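Local coordinates for tudor and KH domain-containing protein homolog (Drosophila melanogaster, PDB 5YGB) that binds the N-terminal tail of Piwi through its Tudor domain and takes part in the piRNA metabolism that represses transposons in the germline, at residues 72-77 against 91-96; 164-169 against 190-195; 10-15 against 145-150; 27-32 against 117-122. The protein carries 1 engineered substitution. All coordinates share one frame; numbering follows the deposited sequence. Where two conformers were deposited one is given.

An extended Tudor domain shows how two beta modules can be tied together by the chain that passes between them. Contact 1 lies in the Tudor core, whereas contacts 2 and 3 belong to the second beta module; the centres of contacts 1 and 2 are about 25 Å apart, on opposite sides of the chain's centre. Contacts 2 and 3 touch, Leu194 CD1 lying 4.1 Å from Phe150 CZ. Contact 4 packs together the two chain connections between the modules, and it meets contact 1 where Arg73 NH1 is 2.8 Å from Leu119 O, a probable hydrogen bond. No peptide is bound here; in related extended Tudor domains the Piwi-family tail lies between the two modules.

Contact 1 of 4, residues 72-77 against 91-96; sequences YRAEIV and IDLYFV
Tyr72 and Phe95 cross at about a right angle near one end of an antiparallel beta hairpin in the Tudor core, an SH3-like fold in which strands 70-81 and 89-95 are neighbours. The Phe95 ring offers its edge: Tyr72 CB lies in the ring plane, 3.4 Å from Phe95 CD2, while the phenol leads away from the partner strand to bond Asp68. Over one face of the same ring, offset toward its rim, comes the methyl of Ala74. That methyl has a second neighbour, since Ala74 CB is 4.0 Å from Leu93 CB. Farther along, Leu93 CD2 comes within 3.7 Å of Ile76 CG1, and Ile91 CG2 closes the row at 3.8 Å from Ile76 CG2. Val61 and Ala63 of strand 60-65 pack on this apolar face as well.

Glu75 and Tyr94 occupy the other face. Glu75 CG stands anti to the backbone N (chi1 173°) and the chain runs on extended; its carboxylate plane lies 79° from that of the Tyr94 ring, and its two oxygens are bound by Ser180 OG and Ala181 N. Between these residues run two nearly straight backbone bonds, Glu75 N to Tyr94 O at 2.8 Å and Tyr94 N to Glu75 O at 2.9 Å. Val96 lays CG1 on Glu75 CB and CG2 on CB of Arg73; the guanidinium of Arg73 forms a salt bridge with Asp97. At the far end Val77 N donates to Asp92 O, and Val77 CG2 rests 3.4 Å from the carboxyl carbon CG of Asp92.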
loop_
_atom_site.group_PDB
_atom_site.type_symbol
_atom_site.label_atom_id
_atom_site.label_comp_id
_atom_site.label_asym_id
_atom_site.label_seq_id
_atom_site.Cartn_x
_atom_site.Cartn_y
_atom_site.Cartn_z
ATOM N N TYR A 72 -12.402 -0.188 -3.290
ATOM C CA TYR A 72 -11.142 -0.918 -3.230
ATOM C C TYR A 72 -11.267 -2.225 -2.477
ATOM O O TYR A 72 -12.101 -2.358 -1.574
ATOM C CB TYR A 72 -10.076 -0.043 -2.562
ATOM C CG TYR A 72 -9.724 1.167 -3.402
ATOM C CD1 TYR A 72 -8.877 1.043 -4.493
ATOM C CD2 TYR A 72 -10.263 2.421 -3.124
ATOM C CE1 TYR A 72 -8.551 2.135 -5.282
ATOM C CE2 TYR A 72 -9.935 3.522 -3.900
ATOM C CZ TYR A 72 -9.087 3.369 -4.980
ATOM O OH TYR A 72 -8.753 4.449 -5.772
ATOM N N ARG A 73 -10.409 -3.184 -2.820
ATOM C CA ARG A 73 -10.255 -4.386 -2.003
ATOM C C ARG A 73 -9.475 -4.056 -0.738
ATOM O O ARG A 73 -8.443 -3.378 -0.779
ATOM C CB ARG A 73 -9.533 -5.491 -2.785
ATOM C CG ARG A 73 -10.242 -5.895 -4.086
ATOM C CD ARG A 73 -9.700 -7.180 -4.683
ATOM N NE ARG A 73 -8.299 -7.059 -5.080
ATOM C CZ ARG A 73 -7.607 -8.064 -5.604
ATOM N NH1 ARG A 73 -8.186 -9.250 -5.783
ATOM N NH2 ARG A 73 -6.329 -7.896 -5.938
ATOM N N ALA A 74 -9.947 -4.566 0.391
ATOM C CA ALA A 74 -9.313 -4.256 1.656
ATOM C C ALA A 74 -9.355 -5.438 2.605
ATOM O O ALA A 74 -10.282 -6.249 2.570
ATOM C CB ALA A 74 -9.970 -3.026 2.295
ATOM N N GLU A 75 -8.344 -5.526 3.460
ATOM C CA GLU A 75 -8.238 -6.537 4.500
ATOM C C GLU A 75 -8.532 -5.897 5.854
ATOM O O GLU A 75 -7.954 -4.862 6.200
ATOM C CB GLU A 75 -6.833 -7.156 4.471
ATOM C CG GLU A 75 -6.526 -8.109 5.612
ATOM C CD GLU A 75 -5.072 -8.538 5.643
ATOM O OE1 GLU A 75 -4.289 -8.139 4.753
ATOM O OE2 GLU A 75 -4.713 -9.288 6.567
ATOM N N ILE A 76 -9.437 -6.489 6.622
ATOM C CA ILE A 76 -9.672 -5.999 7.975
ATOM C C ILE A 76 -8.496 -6.393 8.868
ATOM O O ILE A 76 -8.187 -7.584 9.036
ATOM C CB ILE A 76 -10.989 -6.545 8.548
ATOM C CG1 ILE A 76 -12.172 -6.096 7.679
ATOM C CG2 ILE A 76 -11.171 -6.098 10.017
ATOM C CD1 ILE A 76 -13.536 -6.513 8.216
ATOM N N VAL A 77 -7.806 -5.400 9.420
ATOM C CA VAL A 77 -6.683 -5.728 10.290
ATOM C C VAL A 77 -6.981 -5.451 11.761
ATOM O O VAL A 77 -6.256 -5.939 12.630
ATOM C CB VAL A 77 -5.398 -5.001 9.859
ATOM C CG1 VAL A 77 -5.009 -5.446 8.443
ATOM C CG2 VAL A 77 -5.574 -3.514 9.922
ATOM N N ILE A 91 -13.416 0.258 11.805
ATOM C CA ILE A 91 -12.690 -0.838 11.162
ATOM C C ILE A 91 -11.381 -0.339 10.576
ATOM O O ILE A 91 -11.371 0.603 9.789
ATOM C CB ILE A 91 -13.531 -1.490 10.039
ATOM C CG1 ILE A 91 -14.948 -1.786 10.524
ATOM C CG2 ILE A 91 -12.844 -2.730 9.473
ATOM C CD1 ILE A 91 -15.026 -2.894 11.520
ATOM N N ASP A 92 -10.281 -0.957 10.981
ATOM C CA ASP A 92 -8.959 -0.662 10.440
ATOM C C ASP A 92 -8.757 -1.518 9.179
ATOM O O ASP A 92 -8.702 -2.750 9.272
ATOM C CB ASP A 92 -7.896 -0.958 11.511
ATOM C CG ASP A 92 -6.507 -0.485 11.137
ATOM O OD1 ASP A 92 -6.338 0.145 10.076
ATOM O OD2 ASP A 92 -5.584 -0.726 11.952
ATOM N N LEU A 93 -8.658 -0.860 8.022
ATOM C CA LEU A 93 -8.523 -1.536 6.732
ATOM C C LEU A 93 -7.149 -1.348 6.121
ATOM O O LEU A 93 -6.629 -0.234 6.109
ATOM C CB LEU A 93 -9.561 -1.010 5.746
ATOM C CG LEU A 93 -11.024 -1.312 6.050
ATOM C CD1 LEU A 93 -11.885 -0.710 4.965
ATOM C CD2 LEU A 93 -11.279 -2.805 6.170
ATOM N N TYR A 94 -6.580 -2.433 5.603
ATOM C CA TYR A 94 -5.363 -2.384 4.797
ATOM C C TYR A 94 -5.776 -2.563 3.333
ATOM O O TYR A 94 -6.406 -3.563 2.979
ATOM C CB TYR A 94 -4.375 -3.469 5.258
ATOM C CG TYR A 94 -3.232 -3.689 4.296
ATOM C CD1 TYR A 94 -2.254 -2.718 4.127
ATOM C CD2 TYR A 94 -3.132 -4.863 3.549
ATOM C CE1 TYR A 94 -1.212 -2.906 3.235
ATOM C CE2 TYR A 94 -2.092 -5.057 2.662
ATOM C CZ TYR A 94 -1.146 -4.067 2.504
ATOM O OH TYR A 94 -0.117 -4.251 1.594
ATOM N N PHE A 95 -5.457 -1.592 2.479
ATOM C CA PHE A 95 -5.884 -1.629 1.078
ATOM C C PHE A 95 -4.887 -2.474 0.285
ATOM O O PHE A 95 -3.811 -2.015 -0.089
ATOM C CB PHE A 95 -6.048 -0.198 0.543
ATOM C CG PHE A 95 -7.261 0.485 1.107
ATOM C CD1 PHE A 95 -7.242 1.032 2.376
ATOM C CD2 PHE A 95 -8.446 0.503 0.403
ATOM C CE1 PHE A 95 -8.372 1.632 2.904
ATOM C CE2 PHE A 95 -9.578 1.101 0.927
ATOM C CZ PHE A 95 -9.536 1.665 2.180
ATOM N N VAL A 96 -5.256 -3.733 0.037
ATOM C CA VAL A 96 -4.319 -4.762 -0.386
ATOM C C VAL A 96 -3.676 -4.493 -1.750
ATOM O O VAL A 96 -2.609 -5.028 -2.034
ATOM C CB VAL A 96 -5.002 -6.170 -0.411
ATOM C CG1 VAL A 96 -5.515 -6.546 0.971
ATOM C CG2 VAL A 96 -6.130 -6.230 -1.434
#

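Contact 2 of 4, residues 164-169 against 190-195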
loop_
_atom_site.group_PDB
_atom_site.type_symbol
_atom_site.label_atom_id
_atom_site.label_comp_id
_atom_site.label_asym_id
_atom_site.label_seq_id
_atom_site.Cartn_x
_atom_site.Cartn_y
_atom_site.Cartn_z
ATOM N N ALA A 164 12.708 -1.261 -10.496
ATOM C CA ALA A 164 13.066 -1.795 -9.189
ATOM C C ALA A 164 13.847 -3.087 -9.328
ATOM O O ALA A 164 13.638 -3.850 -10.273
ATOM C CB ALA A 164 11.820 -2.034 -8.350
ATOM N N ARG A 165 14.748 -3.335 -8.390
ATOM C CA ARG A 165 15.417 -4.626 -8.327
ATOM C C ARG A 165 15.553 -5.046 -6.868
ATOM O O ARG A 165 16.009 -4.277 -6.024
ATOM C CB ARG A 165 16.784 -4.574 -9.001
ATOM C CG ARG A 165 17.494 -5.919 -8.996
ATOM C CD ARG A 165 18.919 -5.819 -9.532
ATOM N NE ARG A 165 18.959 -5.595 -10.974
ATOM C CZ ARG A 165 20.078 -5.577 -11.692
ATOM N NH1 ARG A 165 21.249 -5.771 -11.099
ATOM N NH2 ARG A 165 20.027 -5.370 -13.002
ATOM N N VAL A 166 15.144 -6.271 -6.566
ATOM C CA VAL A 166 15.306 -6.786 -5.213
ATOM C C VAL A 166 16.761 -7.185 -5.015
ATOM O O VAL A 166 17.286 -8.005 -5.774
ATOM C CB VAL A 166 14.383 -7.986 -4.954
ATOM C CG1 VAL A 166 14.648 -8.581 -3.576
ATOM C CG2 VAL A 166 12.922 -7.571 -5.085
ATOM N N VAL A 167 17.423 -6.595 -4.023
ATOM C CA VAL A 167 18.840 -6.889 -3.798
ATOM C C VAL A 167 19.127 -7.446 -2.411
ATOM O O VAL A 167 20.252 -7.871 -2.140
ATOM C CB VAL A 167 19.726 -5.639 -4.013
ATOM C CG1 VAL A 167 19.617 -5.151 -5.456
ATOM C CG2 VAL A 167 19.368 -4.535 -3.017
ATOM N N THR A 168 18.122 -7.453 -1.535
ATOM C CA THR A 168 18.299 -7.982 -0.182
ATOM C C THR A 168 16.931 -8.198 0.459
ATOM O O THR A 168 15.913 -7.810 -0.106
ATOM C CB THR A 168 19.155 -7.029 0.697
ATOM O OG1 THR A 168 19.529 -7.684 1.921
ATOM C CG2 THR A 168 18.384 -5.752 1.013
ATOM N N TYR A 169 16.927 -8.827 1.632
ATOM C CA TYR A 169 15.730 -9.035 2.454
ATOM C C TYR A 169 16.043 -8.727 3.906
ATOM O O TYR A 169 17.178 -8.933 4.352
ATOM C CB TYR A 169 15.211 -10.481 2.380
ATOM C CG TYR A 169 14.604 -10.874 1.062
ATOM C CD1 TYR A 169 13.275 -10.589 0.775
ATOM C CD2 TYR A 169 15.359 -11.535 0.106
ATOM C CE1 TYR A 169 12.717 -10.943 -0.443
ATOM C CE2 TYR A 169 14.815 -11.889 -1.107
ATOM C CZ TYR A 169 13.500 -11.596 -1.375
ATOM O OH TYR A 169 12.977 -11.954 -2.585
ATOM N N PRO A 190 11.248 -7.312 1.287
ATOM C CA PRO A 190 12.238 -7.094 0.220
ATOM C C PRO A 190 12.873 -5.711 0.273
ATOM O O PRO A 190 12.175 -4.715 0.476
ATOM C CB PRO A 190 11.427 -7.232 -1.075
ATOM C CG PRO A 190 10.102 -7.788 -0.675
ATOM C CD PRO A 190 9.878 -7.417 0.755
ATOM N N GLY A 191 14.191 -5.666 0.103
ATOM C CA GLY A 191 14.937 -4.425 -0.002
ATOM C C GLY A 191 15.271 -4.203 -1.456
ATOM O O GLY A 191 15.856 -5.076 -2.104
ATOM N N VAL A 192 14.891 -3.043 -1.975
ATOM C CA VAL A 192 15.016 -2.783 -3.401
ATOM C C VAL A 192 15.908 -1.598 -3.718
ATOM O O VAL A 192 16.072 -0.680 -2.910
ATOM C CB VAL A 192 13.630 -2.530 -4.066
ATOM C CG1 VAL A 192 12.770 -3.781 -3.987
ATOM C CG2 VAL A 192 12.911 -1.316 -3.448
ATOM N N GLU A 193 16.481 -1.657 -4.914
ATOM C CA GLU A 193 17.031 -0.493 -5.593
ATOM C C GLU A 193 15.933 0.093 -6.471
ATOM O O GLU A 193 15.140 -0.646 -7.045
ATOM C CB GLU A 193 18.225 -0.874 -6.463
ATOM C CG GLU A 193 19.410 -1.384 -5.695
ATOM C CD GLU A 193 20.656 -1.488 -6.553
ATOM O OE1 GLU A 193 20.542 -1.406 -7.798
ATOM O OE2 GLU A 193 21.753 -1.647 -5.974
ATOM N N LEU A 194 15.885 1.408 -6.589
ATOM C CA LEU A 194 14.903 2.059 -7.437
ATOM C C LEU A 194 15.592 3.066 -8.302
ATOM O O LEU A 194 16.431 3.825 -7.822
ATOM C CB LEU A 194 13.837 2.795 -6.630
ATOM C CG LEU A 194 12.833 2.058 -5.763
ATOM C CD1 LEU A 194 11.963 3.069 -5.046
ATOM C CD2 LEU A 194 11.997 1.130 -6.632
ATOM N N PHE A 195 15.235 3.115 -9.574
ATOM C CA PHE A 195 15.632 4.289 -10.316
ATOM C C PHE A 195 14.597 4.686 -11.334
ATOM O O PHE A 195 13.763 3.892 -11.765
ATOM C CB PHE A 195 16.998 4.099 -10.961
ATOM C CG PHE A 195 17.024 3.130 -12.084
ATOM C CD1 PHE A 195 16.791 3.551 -13.386
ATOM C CD2 PHE A 195 17.350 1.800 -11.859
ATOM C CE1 PHE A 195 16.841 2.651 -14.432
ATOM C CE2 PHE A 195 17.407 0.898 -12.903
ATOM C CZ PHE A 195 17.157 1.323 -14.190
HETATM O O HOH W 1 21.832 -4.164 -8.515
#
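Arg165 and Glu193 exchange two backbone hydrogen bonds in an antiparallel pairing, Arg165 N to Glu193 O at 3.0 Å and Glu193 N to Arg165 O at 2.9 Å, before the register slips by one residue. At the slip Val167 N and Thr168 N both point to Gly191 O, the first at 2.9 Å, the second through a weak bond. Gly191 N answers with a 2.8 Å bond to Thr168 O. This is a classic beta bulge, with Val167 and Thr168 opposite Gly191. It lies in the module beside the Tudor core; the strand order of this module, 1-2-3-5-4 with first and last paired, is consistent with the OB-like fold of extended Tudor domains.

On one face Ala164 CB meets Leu194 CD2 at 3.6 Å and Val166 CG2 lies against Val192 CG1. Phe18 of strand 17-22 packs on both Val192 and Leu194. Tyr169 reaches obliquely across Pro190, its CD1 3.7 Å from Pro190 CA. Glu193 lies on the other face; Val167, in the bulge, crosses it at about a right angle, with Val167 CG1 3.8 Å from Glu193 CG. Beyond them one water donates to Glu193 OE1 and accepts a weak bond from Arg165 NH1, bridging charged groups that do not touch directly.

Contact 3 of 4, residues 10-15 against 145-150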
loop_
_atom_site.group_PDB
_atom_site.type_symbol
_atom_site.label_atom_id
_atom_site.label_comp_id
_atom_site.label_asym_id
_atom_site.label_seq_id
_atom_site.Cartn_x
_atom_site.Cartn_y
_atom_site.Cartn_z
ATOM N N SER A 10 3.056 3.010 -4.938
ATOM C CA SER A 10 1.633 3.312 -4.767
ATOM C C SER A 10 1.314 3.947 -3.415
ATOM O O SER A 10 0.291 4.610 -3.280
ATOM C CB SER A 10 0.781 2.045 -4.950
ATOM O OG SER A 10 1.282 0.958 -4.181
ATOM N N ALA A 11 2.168 3.735 -2.420
ATOM C CA ALA A 11 1.980 4.344 -1.111
ATOM C C ALA A 11 3.324 4.427 -0.419
ATOM O O ALA A 11 4.185 3.571 -0.630
ATOM C CB ALA A 11 0.974 3.542 -0.264
ATOM N N VAL A 12 3.495 5.444 0.416
ATOM C CA VAL A 12 4.728 5.656 1.166
ATOM C C VAL A 12 4.449 5.992 2.617
ATOM O O VAL A 12 3.672 6.902 2.911
ATOM C CB VAL A 12 5.558 6.807 0.567
ATOM C CG1 VAL A 12 6.713 7.188 1.498
ATOM C CG2 VAL A 12 6.073 6.460 -0.832
ATOM N N ALA A 13 5.088 5.260 3.522
ATOM C CA ALA A 13 5.220 5.703 4.912
ATOM C C ALA A 13 6.581 6.375 5.111
ATOM O O ALA A 13 6.678 7.449 5.701
ATOM C CB ALA A 13 5.054 4.546 5.863
ATOM N N SER A 14 7.635 5.732 4.614
ATOM C CA SER A 14 8.985 6.280 4.705
ATOM C C SER A 14 9.859 5.595 3.659
ATOM O O SER A 14 9.392 4.670 3.001
ATOM C CB SER A 14 9.556 6.074 6.117
ATOM O OG SER A 14 10.161 4.797 6.229
ATOM N N PRO A 15 11.125 6.038 3.496
ATOM C CA PRO A 15 11.991 5.308 2.555
ATOM C C PRO A 15 12.207 3.847 2.936
ATOM O O PRO A 15 12.590 3.061 2.073
ATOM C CB PRO A 15 13.318 6.082 2.621
ATOM C CG PRO A 15 12.923 7.469 3.044
ATOM C CD PRO A 15 11.787 7.256 4.011
ATOM N N SER A 145 11.504 15.865 5.999
ATOM C CA SER A 145 12.087 16.310 4.736
ATOM C C SER A 145 12.605 15.133 3.909
ATOM O O SER A 145 12.605 15.184 2.678
ATOM C CB SER A 145 13.220 17.310 4.981
ATOM O OG SER A 145 14.196 16.770 5.854
ATOM N N SER A 146 13.054 14.077 4.583
ATOM C CA SER A 146 13.533 12.883 3.884
ATOM C C SER A 146 12.360 12.113 3.297
ATOM O O SER A 146 12.431 11.616 2.168
ATOM C CB SER A 146 14.332 11.974 4.815
ATOM O OG SER A 146 15.572 12.570 5.173
ATOM N N ILE A 147 11.285 11.997 4.069
ATOM C CA ILE A 147 10.082 11.337 3.588
ATOM C C ILE A 147 9.532 12.092 2.385
ATOM O O ILE A 147 9.188 11.478 1.375
ATOM C CB ILE A 147 9.019 11.235 4.700
ATOM C CG1 ILE A 147 9.559 10.408 5.868
ATOM C CG2 ILE A 147 7.736 10.623 4.153
ATOM C CD1 ILE A 147 8.659 10.397 7.089
ATOM N N ALA A 148 9.477 13.416 2.479
ATOM C CA ALA A 148 8.994 14.242 1.376
ATOM C C ALA A 148 9.851 14.083 0.121
ATOM O O ALA A 148 9.322 13.961 -0.987
ATOM C CB ALA A 148 8.940 15.711 1.802
ATOM N N LYS A 149 11.169 14.072 0.287
ATOM C CA LYS A 149 12.050 13.913 -0.860
ATOM C C LYS A 149 11.808 12.561 -1.532
ATOM O O LYS A 149 11.778 12.473 -2.758
ATOM C CB LYS A 149 13.518 14.048 -0.445
ATOM C CG LYS A 149 14.503 13.912 -1.595
ATOM C CD LYS A 149 14.300 14.990 -2.644
ATOM C CE LYS A 149 15.358 14.908 -3.735
ATOM N NZ LYS A 149 15.309 16.075 -4.663
ATOM N N PHE A 150 11.628 11.519 -0.729
ATOM C CA PHE A 150 11.366 10.198 -1.287
ATOM C C PHE A 150 10.010 10.164 -2.017
ATOM O O PHE A 150 9.885 9.567 -3.090
ATOM C CB PHE A 150 11.429 9.135 -0.183
ATOM C CG PHE A 150 11.269 7.732 -0.684
ATOM C CD1 PHE A 150 12.286 7.123 -1.408
ATOM C CD2 PHE A 150 10.099 7.028 -0.451
ATOM C CE1 PHE A 150 12.148 5.817 -1.879
ATOM C CE2 PHE A 150 9.946 5.723 -0.931
ATOM C CZ PHE A 150 10.978 5.115 -1.644
#
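Pro15 lies over the ring of Phe150 in a CH-pi contact: Pro15 CA sits 4.0 Å from the ring centroid and only 11° off its normal, above the centre of the face. The proline ring continues toward the helix, and the two side chains slide past each other in opposite directions until Pro15 CG comes within 3.9 Å of Phe150 CB. Phe150 CG stands anti to the backbone N (chi1 -176°).

Apolar contacts follow at the rim of the same ring. Val12 CG1 approaches in the ring plane, 3.9 Å from Phe150 CD2, and Val12 CG2 touches CE2. The benzyl group is thus met at an edge by the strand residue Val12 and on a face by Pro15 beyond the corner, while the ring of Phe18 also meets it, the two planes about 55° apart. Pro15 CD also lies 4.3 Å from Ile147 CG1.

No hydrogen bond crosses here. Contacts of side chain with backbone form a third group: Ile147 spreads around the carbonyl of Ala13, with CG2 at 3.7 Å from Ala13 O and CD1 close by. That carbonyl belongs to a corner where Ala13 and Ser14 form a classic beta bulge opposite Lys17 and Ser14 OG bonds Thr16 N.

Helix 144-154, lying between the third and fourth strands of this sheet in chain order and packed against the end of strand 5-12, is consistent with the helix found there in OB folds, as in other extended Tudor domains.

Contact 4 of 4, residues 27-32 against 117-122; sequences SKKLAS and LTLRFQ. Engineered in segment 27-32: Ala31 (natural residue Asp).
In 117-122, Leu119 is the first residue to touch segment 27-32 of helix 25-41, and it divides its two methyls between neighbouring helix residues. Its CG stands anti to the backbone N (chi1 -178°). Leu119 CD1 packs 4.0 Å from Lys29 CB, and the lysine chain, bent at chi3, crosses the leucine and puts CE and NZ near the same methyl. Leu119 CD2 lies 3.8 Å from Leu30 CA, resting against the helix backbone.

Arg120 contributes through its carbonyl: Arg120 O accepts Gln122 NE2 at 2.8 Å, the donor standing 43° out of the carbonyl plane. Its guanidinium meanwhile bonds Gln26, just ahead of the helical segment. Phe121 turns to the other side, toward Ile60 and Val96 of the Tudor core.

Gln122 completes the contact by laying its aliphatic part beside Leu30, the two chains running past each other in opposite directions. Leu30 CD2 is 4.0 Å from Gln122 CG and as near to its CB. The chain bends at chi2, and NE2 is held by Arg120 O and by Gln26 OE1, two bonds that fix the rotation of the amide.

The loop leads from strand 109-111 of the Tudor core to strand 124-128 of the second, probably OB-like module; the helix it touches follows strand 17-22, and the two connections between the modules therefore pack side by side.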
loop_
_atom_site.group_PDB
_atom_site.type_symbol
_atom_site.label_atom_id
_atom_site.label_comp_id
_atom_site.label_asym_id
_atom_site.label_seq_id
_atom_site.Cartn_x
_atom_site.Cartn_y
_atom_site.Cartn_z
ATOM N N SER A 27 -1.204 -4.474 -13.792
ATOM C CA SER A 27 -1.614 -3.116 -13.478
ATOM C C SER A 27 -2.814 -2.724 -14.347
ATOM O O SER A 27 -3.690 -1.989 -13.898
ATOM C CB SER A 27 -0.447 -2.128 -13.621
ATOM O OG SER A 27 -0.005 -1.968 -14.966
ATOM N N LYS A 28 -2.871 -3.225 -15.577
ATOM C CA LYS A 28 -4.033 -2.985 -16.422
ATOM C C LYS A 28 -5.264 -3.654 -15.817
ATOM O O LYS A 28 -6.349 -3.067 -15.770
ATOM C CB LYS A 28 -3.779 -3.488 -17.845
ATOM C CG LYS A 28 -2.710 -2.681 -18.591
ATOM C CD LYS A 28 -2.619 -3.053 -20.067
ATOM C CE LYS A 28 -2.116 -4.476 -20.274
ATOM N NZ LYS A 28 -2.080 -4.814 -21.727
ATOM N N LYS A 29 -5.100 -4.880 -15.327
ATOM C CA LYS A 29 -6.201 -5.583 -14.687
ATOM C C LYS A 29 -6.633 -4.867 -13.410
ATOM O O LYS A 29 -7.825 -4.789 -13.120
ATOM C CB LYS A 29 -5.817 -7.039 -14.375
ATOM C CG LYS A 29 -5.858 -7.952 -15.592
ATOM C CD LYS A 29 -5.547 -9.400 -15.242
ATOM C CE LYS A 29 -4.063 -9.647 -15.086
ATOM N NZ LYS A 29 -3.791 -10.981 -14.480
ATOM N N LEU A 30 -5.685 -4.348 -12.636
ATOM C CA LEU A 30 -6.053 -3.592 -11.437
ATOM C C LEU A 30 -6.886 -2.360 -11.788
ATOM O O LEU A 30 -7.916 -2.112 -11.155
ATOM C CB LEU A 30 -4.814 -3.172 -10.639
ATOM C CG LEU A 30 -5.106 -2.308 -9.408
ATOM C CD1 LEU A 30 -6.018 -3.012 -8.412
ATOM C CD2 LEU A 30 -3.791 -1.905 -8.747
ATOM N N ALA A 31 -6.464 -1.587 -12.788
ATOM C CA ALA A 31 -7.211 -0.392 -13.171
ATOM C C ALA A 31 -8.618 -0.751 -13.632
ATOM O O ALA A 31 -9.595 -0.070 -13.278
ATOM C CB ALA A 31 -6.467 0.367 -14.259
ATOM N N SER A 32 -8.737 -1.841 -14.382
ATOM C CA SER A 32 -10.040 -2.324 -14.816
ATOM C C SER A 32 -10.906 -2.742 -13.635
ATOM O O SER A 32 -12.109 -2.462 -13.603
ATOM C CB SER A 32 -9.876 -3.488 -15.787
ATOM O OG SER A 32 -9.229 -3.056 -16.973
ATOM N N LEU A 117 -11.916 -11.524 -6.183
ATOM C CA LEU A 117 -10.775 -12.099 -5.466
ATOM C C LEU A 117 -9.686 -12.651 -6.365
ATOM O O LEU A 117 -8.572 -12.889 -5.894
ATOM C CB LEU A 117 -11.238 -13.227 -4.554
ATOM C CG LEU A 117 -11.846 -12.781 -3.243
ATOM C CD1 LEU A 117 -12.454 -13.988 -2.579
ATOM C CD2 LEU A 117 -10.779 -12.157 -2.342
ATOM N N THR A 118 -9.999 -12.877 -7.633
ATOM C CA THR A 118 -9.104 -13.577 -8.561
ATOM C C THR A 118 -7.731 -12.921 -8.733
ATOM O O THR A 118 -6.704 -13.608 -8.741
ATOM C CB THR A 118 -9.763 -13.701 -9.946
ATOM O OG1 THR A 118 -10.941 -14.512 -9.833
ATOM C CG2 THR A 118 -8.817 -14.349 -10.942
ATOM N N LEU A 119 -7.709 -11.604 -8.895
ATOM C CA LEU A 119 -6.458 -10.891 -9.136
ATOM C C LEU A 119 -5.537 -10.940 -7.917
ATOM O O LEU A 119 -5.969 -10.691 -6.791
ATOM C CB LEU A 119 -6.739 -9.432 -9.510
ATOM C CG LEU A 119 -5.523 -8.570 -9.850
ATOM C CD1 LEU A 119 -4.832 -9.061 -11.111
ATOM C CD2 LEU A 119 -5.944 -7.116 -10.024
ATOM N N ARG A 120 -4.267 -11.261 -8.147
ATOM C CA ARG A 120 -3.241 -11.196 -7.107
ATOM C C ARG A 120 -3.312 -9.865 -6.349
ATOM O O ARG A 120 -3.517 -8.819 -6.963
ATOM C CB ARG A 120 -1.856 -11.391 -7.765
ATOM C CG ARG A 120 -0.642 -10.966 -6.945
ATOM C CD ARG A 120 0.709 -11.167 -7.681
ATOM N NE ARG A 120 1.745 -10.477 -6.919
ATOM C CZ ARG A 120 2.132 -9.228 -7.158
ATOM N NH1 ARG A 120 1.609 -8.549 -8.172
ATOM N NH2 ARG A 120 3.052 -8.657 -6.395
ATOM N N PHE A 121 -3.178 -9.885 -5.024
ATOM C CA PHE A 121 -3.115 -8.625 -4.283
ATOM C C PHE A 121 -1.899 -7.839 -4.800
ATOM O O PHE A 121 -0.770 -8.356 -4.842
ATOM C CB PHE A 121 -3.025 -8.861 -2.769
ATOM C CG PHE A 121 -4.285 -9.435 -2.149
ATOM C CD1 PHE A 121 -5.442 -9.626 -2.889
ATOM C CD2 PHE A 121 -4.307 -9.749 -0.801
ATOM C CE1 PHE A 121 -6.590 -10.152 -2.294
ATOM C CE2 PHE A 121 -5.458 -10.264 -0.201
ATOM C CZ PHE A 121 -6.585 -10.463 -0.949
ATOM N N GLN A 122 -2.113 -6.596 -5.214
ATOM C CA GLN A 122 -1.124 -5.930 -6.057
ATOM C C GLN A 122 0.008 -5.195 -5.341
ATOM O O GLN A 122 1.036 -4.915 -5.964
ATOM C CB GLN A 122 -1.853 -4.958 -6.999
ATOM C CG GLN A 122 -2.684 -5.670 -8.057
ATOM C CD GLN A 122 -1.799 -6.415 -9.023
ATOM O OE1 GLN A 122 -0.968 -5.817 -9.707
ATOM N NE2 GLN A 122 -1.943 -7.728 -9.058
#